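Local coordinates for hemolysin (Enterococcus faecalis, PDB 2R2Z), which is of uncertain function as a hemolysin-type membrane protein, represented here by its transporter-associated (CorC/HlyC) domain, and may bind flavin adenine dinucleotide, at residues L9-V20 with R23-F33; V67-E75 with L83-D91. All coordinates share one frame; numbering follows the deposited sequence.

How the contacts relate
Both contacts reach one antiparallel sheet, in which strands 17-21 and 81-89 are neighbours. Contact 1 lays helix 26-33 and the turn before it against the hairpin of strands 10-14 and 17-21. Contact 2 pairs the central strand 81-89 with its neighbour 70-78. Each is partly buried. Contact 1 is apolar and aromatic, with Met24, Phe29 and Val20 buried and Val32 on the surface. Contact 2 is a backbone ladder with an apolar face of Ile70, Leu72 and Val87 and a polar face of Lys71, Thr73 and Arg86. The contacts meet through a salt bridge from Glu17 OE2 to Arg86 NH1.

Contact 1 (L9-V20 with R23-F33); sequences LYTQVADNEYLV and RMLIDEFNEVF
The ring of Phe33 turns its edge to two tyrosines. Phe33 CE1 sits over the centre of the Tyr18 ring, 3.6 Å above that plane, and the two planes stand 70° apart. The second pair, with Tyr10, is also edge-to-face, with ring centroids 5.2 Å apart. The three rings form an aromatic cluster. Val32 CG1 lies over one face of the Tyr10 ring in a CH-pi contact, 4.0 Å from its centroid, and also over the centre of one Phe33 face. Phe33 CD2 lies over a face of Phe29. Met24 CE reaches Tyr10 CD2 obliquely. Val20 CG2 meets the Phe29 ring at its edge.

Selenomethionine Met24 has CG anti to the backbone N (chi1 -172°) and an extended chain. It crosses Val20 at about a right angle, with Met24 SE 3.6 Å from Val20 CG1. Leu9 closes the end of the contact. Its CD2 touches Arg23 CG, and Leu9 CD1 packs on Glu28 OE1 at 3.4 Å. That oxygen accepts the N-H of the N-cap residue Leu25, which holds the carboxylate at the helix start.

The two segments hold by apolar and aromatic packing; their polar bonds run within each segment or to other parts.

Contact 2 (V67-E75 with L83-D91); sequences VGNIKLTAE and LVLRVHFYD
Arg86 and Glu75 both start with CG anti to the backbone N (chi1 -178° and -165°). Arg86 then bends at chi3 and Glu75 at chi2, and this brings guanidinium and carboxylate together. The grip is side-on. Arg86 NE meets Glu75 OE1 at 2.9 Å and nearly straight, and NH2 meets OE2 at 2.9 Å. Both oxygens lie close to the guanidinium plane, but the nitrogens come from above the carboxylate plane, since the two planes are 75° apart. Each group has a second partner: Arg86 NH1 bridges to Glu17, a zinc-binding residue, and Glu75 OE2 to Lys62. These linked charges probably help keep both groups ionised.

Lys71 folds its chain at chi3 and chi4. Its CB lies at the edge of the Tyr90 ring, and NZ reaches Tyr90 OH, although the modelled distance is too short to be trusted.

The backbones form an antiparallel ladder. Lys71 with His88 and Thr73 with Arg86 are hydrogen-bonded pairs; the bond from Thr73 N to Arg86 O is 2.8 Å. Beyond the ladder, Tyr90 N bonds to Asn69 O. On the face opposite Lys71, Thr73 and Arg86, Leu72 CD2 lies 3.7 Å from Val87 CG2, with the two side chains side by side. Ile70, modelled in two conformers, also packs on Val87 there.

The pair forms the beta hairpin of strands 70-78 and 81-89, with 81-89 the middle strand of the sheet. Strand 17-21 flanks it beside 81-89, and strand 64-67 beside 70-78. Helix 45-53 covers the apolar face, where Leu49 touches both Leu72 and Leu85. Phe89 meets Phe33 of helix 26-33 on that same face.

Contact 1 (L9-V20 with R23-F33)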
loop_
_atom_site.group_PDB
_atom_site.type_symbol
_atom_site.label_atom_id
_atom_site.label_comp_id
_atom_site.label_asym_id
_atom_site.label_seq_id
_atom_site.Cartn_x
_atom_site.Cartn_y
_atom_site.Cartn_z
ATOM N N LEU A 9 4.099 -7.995 -8.951
ATOM C CA LEU A 9 3.276 -7.470 -7.871
ATOM C C LEU A 9 3.631 -6.040 -7.512
ATOM O O LEU A 9 2.873 -5.375 -6.818
ATOM C CB LEU A 9 3.410 -8.352 -6.639
ATOM C CG LEU A 9 2.798 -9.746 -6.733
ATOM C CD1 LEU A 9 3.374 -10.629 -5.630
ATOM C CD2 LEU A 9 1.292 -9.641 -6.617
ATOM N N TYR A 10 4.789 -5.581 -7.965
ATOM C CA TYR A 10 5.218 -4.207 -7.696
ATOM C C TYR A 10 6.136 -3.754 -8.799
ATOM O O TYR A 10 6.713 -4.576 -9.518
ATOM C CB TYR A 10 5.932 -4.085 -6.339
ATOM C CG TYR A 10 7.292 -4.732 -6.318
ATOM C CD1 TYR A 10 8.451 -3.982 -6.557
ATOM C CD2 TYR A 10 7.427 -6.103 -6.092
ATOM C CE1 TYR A 10 9.704 -4.585 -6.554
ATOM C CE2 TYR A 10 8.674 -6.715 -6.109
ATOM C CZ TYR A 10 9.795 -5.948 -6.347
ATOM O OH TYR A 10 11.038 -6.543 -6.332
ATOM N N THR A 11 6.301 -2.445 -8.901
ATOM C CA THR A 11 7.325 -1.885 -9.755
ATOM C C THR A 11 7.881 -0.633 -9.112
ATOM O O THR A 11 7.163 0.142 -8.465
ATOM C CB THR A 11 6.834 -1.522 -11.158
ATOM O OG1 THR A 11 7.948 -0.989 -11.902
ATOM C CG2 THR A 11 5.704 -0.499 -11.104
ATOM N N GLN A 12 9.174 -0.425 -9.271
ATOM C CA GLN A 12 9.746 0.870 -8.964
ATOM C C GLN A 12 9.269 1.914 -9.961
ATOM O O GLN A 12 8.977 1.588 -11.121
ATOM C CB GLN A 12 11.261 0.775 -8.951
ATOM C CG GLN A 12 11.929 1.972 -8.337
ATOM C CD GLN A 12 13.421 1.791 -8.201
ATOM O OE1 GLN A 12 13.999 0.835 -8.723
ATOM N NE2 GLN A 12 14.065 2.730 -7.543
ATOM N N VAL A 13 9.175 3.159 -9.490
ATOM C CA VAL A 13 8.993 4.304 -10.375
ATOM C C VAL A 13 10.116 5.334 -10.249
ATOM O O VAL A 13 10.403 6.059 -11.210
ATOM C CB VAL A 13 7.585 4.959 -10.258
ATOM C CG1 VAL A 13 6.523 3.999 -10.766
ATOM C CG2 VAL A 13 7.272 5.402 -8.837
ATOM N N ALA A 14 10.774 5.422 -9.096
ATOM C CA ALA A 14 11.825 6.412 -8.897
ATOM C C ALA A 14 12.590 6.013 -7.654
ATOM O O ALA A 14 12.226 5.052 -6.975
ATOM C CB ALA A 14 11.252 7.819 -8.731
ATOM N N ASP A 15 13.660 6.741 -7.341
ATOM C CA ASP A 15 14.341 6.489 -6.079
ATOM C C ASP A 15 13.309 6.514 -4.947
ATOM O O ASP A 15 12.505 7.448 -4.827
ATOM C CB ASP A 15 15.380 7.568 -5.772
ATOM C CG ASP A 15 16.611 7.483 -6.646
ATOM O OD1 ASP A 15 16.583 6.745 -7.616
ATOM O OD2 ASP A 15 17.617 8.154 -6.319
ATOM N N ASN A 16 13.315 5.471 -4.124
ATOM C CA ASN A 16 12.485 5.414 -2.931
ATOM C C ASN A 16 10.980 5.424 -3.173
ATOM O O ASN A 16 10.222 5.666 -2.237
ATOM C CB ASN A 16 12.853 6.541 -1.952
ATOM C CG ASN A 16 14.325 6.618 -1.717
ATOM O OD1 ASN A 16 14.941 7.682 -1.896
ATOM N ND2 ASN A 16 14.920 5.486 -1.416
ATOM N N GLU A 17 10.553 5.089 -4.386
ATOM C CA GLU A 17 9.129 5.166 -4.710
ATOM C C GLU A 17 8.720 4.047 -5.644
ATOM O O GLU A 17 9.371 3.805 -6.670
ATOM C CB GLU A 17 8.825 6.516 -5.331
ATOM C CG GLU A 17 7.357 6.886 -5.358
ATOM C CD GLU A 17 7.151 8.335 -5.745
ATOM O OE1 GLU A 17 8.117 9.133 -5.747
ATOM O OE2 GLU A 17 6.017 8.697 -6.055
ATOM N N TYR A 18 7.611 3.395 -5.286
ATOM C CA TYR A 18 7.165 2.169 -5.953
ATOM C C TYR A 18 5.652 2.187 -6.077
ATOM O O TYR A 18 4.961 2.867 -5.295
ATOM C CB TYR A 18 7.580 0.922 -5.132
ATOM C CG TYR A 18 9.070 0.804 -4.910
ATOM C CD1 TYR A 18 9.842 -0.060 -5.685
ATOM C CD2 TYR A 18 9.715 1.603 -3.970
ATOM C CE1 TYR A 18 11.226 -0.149 -5.488
ATOM C CE2 TYR A 18 11.083 1.545 -3.792
ATOM C CZ TYR A 18 11.829 0.675 -4.562
ATOM O OH TYR A 18 13.190 0.629 -4.339
ATOM N N LEU A 19 5.138 1.440 -7.050
ATOM C CA LEU A 19 3.715 1.124 -7.148
ATOM C C LEU A 19 3.550 -0.343 -6.801
ATOM O O LEU A 19 4.280 -1.195 -7.301
ATOM C CB LEU A 19 3.184 1.400 -8.565
ATOM C CG LEU A 19 3.295 2.858 -9.013
ATOM C CD1 LEU A 19 2.895 3.001 -10.485
ATOM C CD2 LEU A 19 2.439 3.787 -8.153
ATOM N N VAL A 20 2.597 -0.624 -5.928
ATOM C CA VAL A 20 2.383 -1.972 -5.403
ATOM C C VAL A 20 0.945 -2.382 -5.679
ATOM O O VAL A 20 0.013 -1.632 -5.370
ATOM C CB VAL A 20 2.680 -2.002 -3.890
ATOM C CG1 VAL A 20 2.189 -3.319 -3.231
ATOM C CG2 VAL A 20 4.173 -1.786 -3.670
ATOM N N ARG A 23 -3.197 -6.693 -4.415
ATOM C CA ARG A 23 -3.187 -8.120 -4.112
ATOM C C ARG A 23 -1.892 -8.637 -3.489
ATOM O O ARG A 23 -1.856 -9.776 -3.024
ATOM C CB ARG A 23 -3.478 -8.944 -5.368
ATOM C CG ARG A 23 -2.434 -8.774 -6.466
ATOM C CD ARG A 23 -2.573 -9.827 -7.578
ATOM N NE ARG A 23 -3.924 -9.911 -8.130
ATOM C CZ ARG A 23 -4.412 -9.131 -9.084
ATOM N NH1 ARG A 23 -3.671 -8.161 -9.605
ATOM N NH2 ARG A 23 -5.658 -9.322 -9.508
HETATM N N MSE A 24 -0.828 -7.831 -3.491
HETATM C CA MSE A 24 0.427 -8.265 -2.896
HETATM C C MSE A 24 0.197 -8.574 -1.426
HETATM O O MSE A 24 -0.423 -7.791 -0.706
HETATM C CB MSE A 24 1.492 -7.193 -3.058
HETATM C CG MSE A 24 2.865 -7.670 -2.635
HETATM SE SE MSE A 24 4.248 -6.316 -2.956
HETATM C CE MSE A 24 5.821 -7.487 -2.931
ATOM N N LEU A 25 0.698 -9.714 -0.975
ATOM C CA LEU A 25 0.571 -10.050 0.430
ATOM C C LEU A 25 1.434 -9.146 1.297
ATOM O O LEU A 25 2.543 -8.786 0.910
ATOM C CB LEU A 25 0.990 -11.507 0.652
ATOM C CG LEU A 25 0.110 -12.532 -0.061
ATOM C CD1 LEU A 25 0.719 -13.901 0.141
ATOM C CD2 LEU A 25 -1.310 -12.521 0.467
ATOM N N ILE A 26 0.939 -8.796 2.484
ATOM C CA ILE A 26 1.741 -8.045 3.450
ATOM C C ILE A 26 3.075 -8.762 3.687
ATOM O O ILE A 26 4.135 -8.132 3.718
ATOM C CB ILE A 26 0.985 -7.865 4.790
ATOM C CG1 ILE A 26 -0.298 -7.061 4.591
ATOM C CG2 ILE A 26 1.887 -7.199 5.832
ATOM C CD1 ILE A 26 -1.256 -7.152 5.773
ATOM N N ASP A 27 3.030 -10.082 3.870
ATOM C CA ASP A 27 4.264 -10.824 4.112
ATOM C C ASP A 27 5.250 -10.727 2.931
ATOM O O ASP A 27 6.463 -10.643 3.129
ATOM C CB ASP A 27 3.938 -12.288 4.441
ATOM C CG ASP A 27 3.190 -12.449 5.765
ATOM O OD1 ASP A 27 3.270 -11.549 6.630
ATOM O OD2 ASP A 27 2.535 -13.513 5.967
ATOM N N GLU A 28 4.725 -10.740 1.709
ATOM C CA GLU A 28 5.530 -10.566 0.489
ATOM C C GLU A 28 6.156 -9.167 0.451
ATOM O O GLU A 28 7.337 -9.013 0.149
ATOM C CB GLU A 28 4.653 -10.767 -0.766
ATOM C CG GLU A 28 4.264 -12.229 -1.070
ATOM C CD GLU A 28 3.203 -12.402 -2.181
ATOM O OE1 GLU A 28 2.363 -11.492 -2.459
ATOM O OE2 GLU A 28 3.194 -13.516 -2.767
ATOM N N PHE A 29 5.348 -8.159 0.761
ATOM C CA PHE A 29 5.828 -6.785 0.822
ATOM C C PHE A 29 6.998 -6.669 1.810
ATOM O O PHE A 29 8.032 -6.089 1.493
ATOM C CB PHE A 29 4.662 -5.865 1.231
ATOM C CG PHE A 29 5.023 -4.408 1.318
ATOM C CD1 PHE A 29 4.799 -3.553 0.241
ATOM C CD2 PHE A 29 5.558 -3.886 2.487
ATOM C CE1 PHE A 29 5.123 -2.203 0.328
ATOM C CE2 PHE A 29 5.887 -2.550 2.582
ATOM C CZ PHE A 29 5.672 -1.701 1.499
ATOM N N ASN A 30 6.846 -7.235 3.010
ATOM C CA ASN A 30 7.922 -7.159 3.991
ATOM C C ASN A 30 9.195 -7.850 3.523
ATOM O O ASN A 30 10.292 -7.358 3.752
ATOM C CB ASN A 30 7.507 -7.782 5.322
ATOM C CG ASN A 30 6.536 -6.933 6.108
ATOM O OD1 ASN A 30 6.437 -5.712 5.946
ATOM N ND2 ASN A 30 5.831 -7.582 7.018
ATOM N N GLU A 31 9.050 -8.985 2.851
ATOM C CA GLU A 31 10.212 -9.704 2.328
ATOM C C GLU A 31 10.939 -8.874 1.258
ATOM O O GLU A 31 12.163 -8.741 1.271
ATOM C CB GLU A 31 9.784 -11.060 1.756
ATOM C CG GLU A 31 10.948 -11.938 1.297
ATOM C CD GLU A 31 10.547 -13.378 1.026
ATOM O OE1 GLU A 31 10.105 -14.068 1.970
ATOM O OE2 GLU A 31 10.693 -13.835 -0.129
ATOM N N VAL A 32 10.181 -8.320 0.324
ATOM C CA VAL A 32 10.768 -7.537 -0.769
ATOM C C VAL A 32 11.422 -6.258 -0.276
ATOM O O VAL A 32 12.541 -5.936 -0.687
ATOM C CB VAL A 32 9.709 -7.234 -1.847
ATOM C CG1 VAL A 32 10.209 -6.206 -2.841
ATOM C CG2 VAL A 32 9.315 -8.517 -2.571
ATOM N N PHE A 33 10.733 -5.547 0.609
ATOM C CA PHE A 33 11.138 -4.198 1.011
ATOM C C PHE A 33 11.840 -4.087 2.353
ATOM O O PHE A 33 12.240 -2.981 2.740
ATOM C CB PHE A 33 9.929 -3.257 0.961
ATOM C CG PHE A 33 9.397 -3.054 -0.427
ATOM C CD1 PHE A 33 10.128 -2.336 -1.371
ATOM C CD2 PHE A 33 8.188 -3.602 -0.799
ATOM C CE1 PHE A 33 9.649 -2.158 -2.656
ATOM C CE2 PHE A 33 7.691 -3.416 -2.085
ATOM C CZ PHE A 33 8.430 -2.698 -3.019
#

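Contact 2 (V67-E75 with L83-D91)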
loop_
_atom_site.group_PDB
_atom_site.type_symbol
_atom_site.label_atom_id
_atom_site.label_comp_id
_atom_site.label_asym_id
_atom_site.label_seq_id
_atom_site.Cartn_x
_atom_site.Cartn_y
_atom_site.Cartn_z
ATOM N N VAL A 67 3.538 5.123 8.292
ATOM C CA VAL A 67 3.888 4.170 9.332
ATOM C C VAL A 67 5.400 3.975 9.251
ATOM O O VAL A 67 5.927 3.646 8.195
ATOM C CB VAL A 67 3.060 2.848 9.201
ATOM C CG1 VAL A 67 3.169 2.214 7.812
ATOM C CG2 VAL A 67 3.463 1.866 10.284
ATOM N N GLY A 68 6.110 4.220 10.350
ATOM C CA GLY A 68 7.567 4.129 10.327
ATOM C C GLY A 68 8.128 5.063 9.278
ATOM O O GLY A 68 7.762 6.227 9.208
ATOM N N ASN A 69 9.030 4.604 8.420
ATOM C CA ASN A 69 9.549 5.515 7.389
ATOM C C ASN A 69 8.838 5.379 6.044
ATOM O O ASN A 69 9.340 5.830 5.015
ATOM C CB ASN A 69 11.061 5.348 7.208
ATOM C CG ASN A 69 11.429 4.007 6.596
ATOM O OD1 ASN A 69 10.818 2.988 6.901
ATOM N ND2 ASN A 69 12.431 4.005 5.721
ATOM N N ILE A 70 7.665 4.752 6.063
ATOM C CA ILE A 70 6.886 4.478 4.857
ATOM C C ILE A 70 5.665 5.404 4.766
ATOM O O ILE A 70 5.018 5.663 5.792
ATOM C CB ILE A 70 6.382 3.005 4.879
ATOM C CG1 ILE A 70 7.503 2.054 5.330
ATOM C CG2 ILE A 70 5.786 2.601 3.529
ATOM C CD1 ILE A 70 7.018 0.665 5.701
ATOM N N LYS A 71 5.343 5.836 3.555
ATOM C CA LYS A 71 4.063 6.458 3.296
ATOM C C LYS A 71 3.361 5.637 2.221
ATOM O O LYS A 71 3.928 5.388 1.147
ATOM C CB LYS A 71 4.222 7.907 2.854
ATOM C CG LYS A 71 2.874 8.571 2.605
ATOM C CD LYS A 71 2.962 10.072 2.453
ATOM C CE LYS A 71 3.163 10.443 1.028
ATOM N NZ LYS A 71 4.552 10.202 0.632
ATOM N N LEU A 72 2.131 5.217 2.520
ATOM C CA LEU A 72 1.308 4.423 1.600
ATOM C C LEU A 72 0.164 5.299 1.110
ATOM O O LEU A 72 -0.556 5.866 1.929
ATOM C CB LEU A 72 0.732 3.221 2.336
ATOM C CG LEU A 72 1.733 2.218 2.896
ATOM C CD1 LEU A 72 0.976 1.191 3.739
ATOM C CD2 LEU A 72 2.509 1.536 1.791
ATOM N N THR A 73 -0.004 5.387 -0.196
ATOM C CA THR A 73 -1.054 6.221 -0.771
ATOM C C THR A 73 -1.964 5.356 -1.611
ATOM O O THR A 73 -1.508 4.462 -2.320
ATOM C CB THR A 73 -0.446 7.343 -1.644
ATOM O OG1 THR A 73 0.425 8.139 -0.833
ATOM C CG2 THR A 73 -1.525 8.222 -2.258
ATOM N N ALA A 74 -3.265 5.614 -1.554
ATOM C CA ALA A 74 -4.211 4.898 -2.390
ATOM C C ALA A 74 -4.145 5.520 -3.776
ATOM O O ALA A 74 -4.772 6.565 -4.023
ATOM C CB ALA A 74 -5.624 5.033 -1.800
ATOM N N GLU A 75 -3.417 4.882 -4.687
ATOM C CA GLU A 75 -3.139 5.479 -5.984
ATOM C C GLU A 75 -4.246 5.268 -6.999
ATOM O O GLU A 75 -4.531 6.158 -7.794
ATOM C CB GLU A 75 -1.814 4.953 -6.523
ATOM C CG GLU A 75 -1.290 5.778 -7.667
ATOM C CD GLU A 75 -1.040 7.246 -7.284
ATOM O OE1 GLU A 75 -0.737 7.585 -6.107
ATOM O OE2 GLU A 75 -1.155 8.083 -8.167
ATOM N N LEU A 83 -6.832 -0.958 -6.019
ATOM C CA LEU A 83 -6.085 -1.661 -7.063
ATOM C C LEU A 83 -4.565 -1.509 -6.901
ATOM O O LEU A 83 -3.854 -2.458 -7.073
ATOM C CB LEU A 83 -6.476 -1.164 -8.459
ATOM C CG LEU A 83 -7.679 -1.684 -9.238
ATOM C CD1 LEU A 83 -7.609 -1.159 -10.667
ATOM C CD2 LEU A 83 -7.747 -3.201 -9.251
ATOM N N VAL A 84 -4.141 -0.257 -6.712
ATOM C CA VAL A 84 -2.706 0.047 -6.708
ATOM C C VAL A 84 -2.408 1.023 -5.590
ATOM O O VAL A 84 -3.116 2.032 -5.425
ATOM C CB VAL A 84 -2.248 0.647 -8.083
ATOM C CG1 VAL A 84 -0.750 0.884 -8.084
ATOM C CG2 VAL A 84 -2.611 -0.296 -9.242
ATOM N N LEU A 85 -1.344 0.722 -4.847
ATOM C CA LEU A 85 -0.815 1.621 -3.817
ATOM C C LEU A 85 0.435 2.288 -4.340
ATOM O O LEU A 85 1.203 1.667 -5.060
ATOM C CB LEU A 85 -0.414 0.814 -2.559
ATOM C CG LEU A 85 -1.509 0.206 -1.689
ATOM C CD1 LEU A 85 -2.099 -1.050 -2.347
ATOM C CD2 LEU A 85 -0.947 -0.162 -0.329
ATOM N N ARG A 86 0.668 3.529 -3.946
ATOM C CA ARG A 86 1.975 4.130 -4.105
ATOM C C ARG A 86 2.685 4.054 -2.764
ATOM O O ARG A 86 2.071 4.269 -1.723
ATOM C CB ARG A 86 1.840 5.574 -4.570
ATOM C CG ARG A 86 3.177 6.288 -4.822
ATOM C CD ARG A 86 2.963 7.780 -5.094
ATOM N NE ARG A 86 2.121 8.061 -6.269
ATOM C CZ ARG A 86 2.558 8.531 -7.432
ATOM N NH1 ARG A 86 3.846 8.735 -7.658
ATOM N NH2 ARG A 86 1.687 8.788 -8.382
ATOM N N VAL A 87 3.965 3.708 -2.792
ATOM C CA VAL A 87 4.752 3.613 -1.582
ATOM C C VAL A 87 5.988 4.485 -1.689
ATOM O O VAL A 87 6.734 4.377 -2.668
ATOM C CB VAL A 87 5.193 2.162 -1.368
ATOM C CG1 VAL A 87 5.891 2.010 -0.035
ATOM C CG2 VAL A 87 4.007 1.191 -1.531
ATOM N N HIS A 88 6.165 5.388 -0.718
ATOM C CA HIS A 88 7.409 6.116 -0.607
ATOM C C HIS A 88 8.147 5.723 0.657
ATOM O O HIS A 88 7.557 5.548 1.726
ATOM C CB HIS A 88 7.174 7.615 -0.639
ATOM C CG HIS A 88 8.373 8.378 -1.088
ATOM N ND1 HIS A 88 9.441 8.653 -0.263
ATOM C CD2 HIS A 88 8.687 8.893 -2.295
ATOM C CE1 HIS A 88 10.356 9.319 -0.939
ATOM N NE2 HIS A 88 9.924 9.478 -2.175
ATOM N N PHE A 89 9.457 5.559 0.524
ATOM C CA PHE A 89 10.338 5.258 1.646
ATOM C C PHE A 89 11.158 6.476 2.027
ATOM O O PHE A 89 11.711 7.146 1.167
ATOM C CB PHE A 89 11.285 4.104 1.295
ATOM C CG PHE A 89 10.582 2.807 1.082
ATOM C CD1 PHE A 89 10.352 1.962 2.151
ATOM C CD2 PHE A 89 10.136 2.418 -0.170
ATOM C CE1 PHE A 89 9.687 0.766 1.981
ATOM C CE2 PHE A 89 9.468 1.216 -0.348
ATOM C CZ PHE A 89 9.242 0.390 0.735
ATOM N N TYR A 90 11.203 6.767 3.319
ATOM C CA TYR A 90 11.989 7.883 3.848
ATOM C C TYR A 90 13.134 7.395 4.727
ATOM O O TYR A 90 13.213 6.216 5.074
ATOM C CB TYR A 90 11.090 8.849 4.615
ATOM C CG TYR A 90 9.963 9.363 3.774
ATOM C CD1 TYR A 90 10.138 10.451 2.921
ATOM C CD2 TYR A 90 8.717 8.736 3.804
ATOM C CE1 TYR A 90 9.089 10.914 2.127
ATOM C CE2 TYR A 90 7.674 9.184 3.026
ATOM C CZ TYR A 90 7.858 10.271 2.193
ATOM O OH TYR A 90 6.811 10.698 1.418
ATOM N N ASP A 91 14.033 8.312 5.070
ATOM C CA ASP A 91 15.128 8.030 5.991
ATOM C C ASP A 91 14.765 8.538 7.377
ATOM O O ASP A 91 14.194 9.622 7.516
ATOM C CB ASP A 91 16.400 8.723 5.510
ATOM C CG ASP A 91 16.763 8.348 4.097
ATOM O OD1 ASP A 91 16.666 7.144 3.763
ATOM O OD2 ASP A 91 17.152 9.254 3.327
#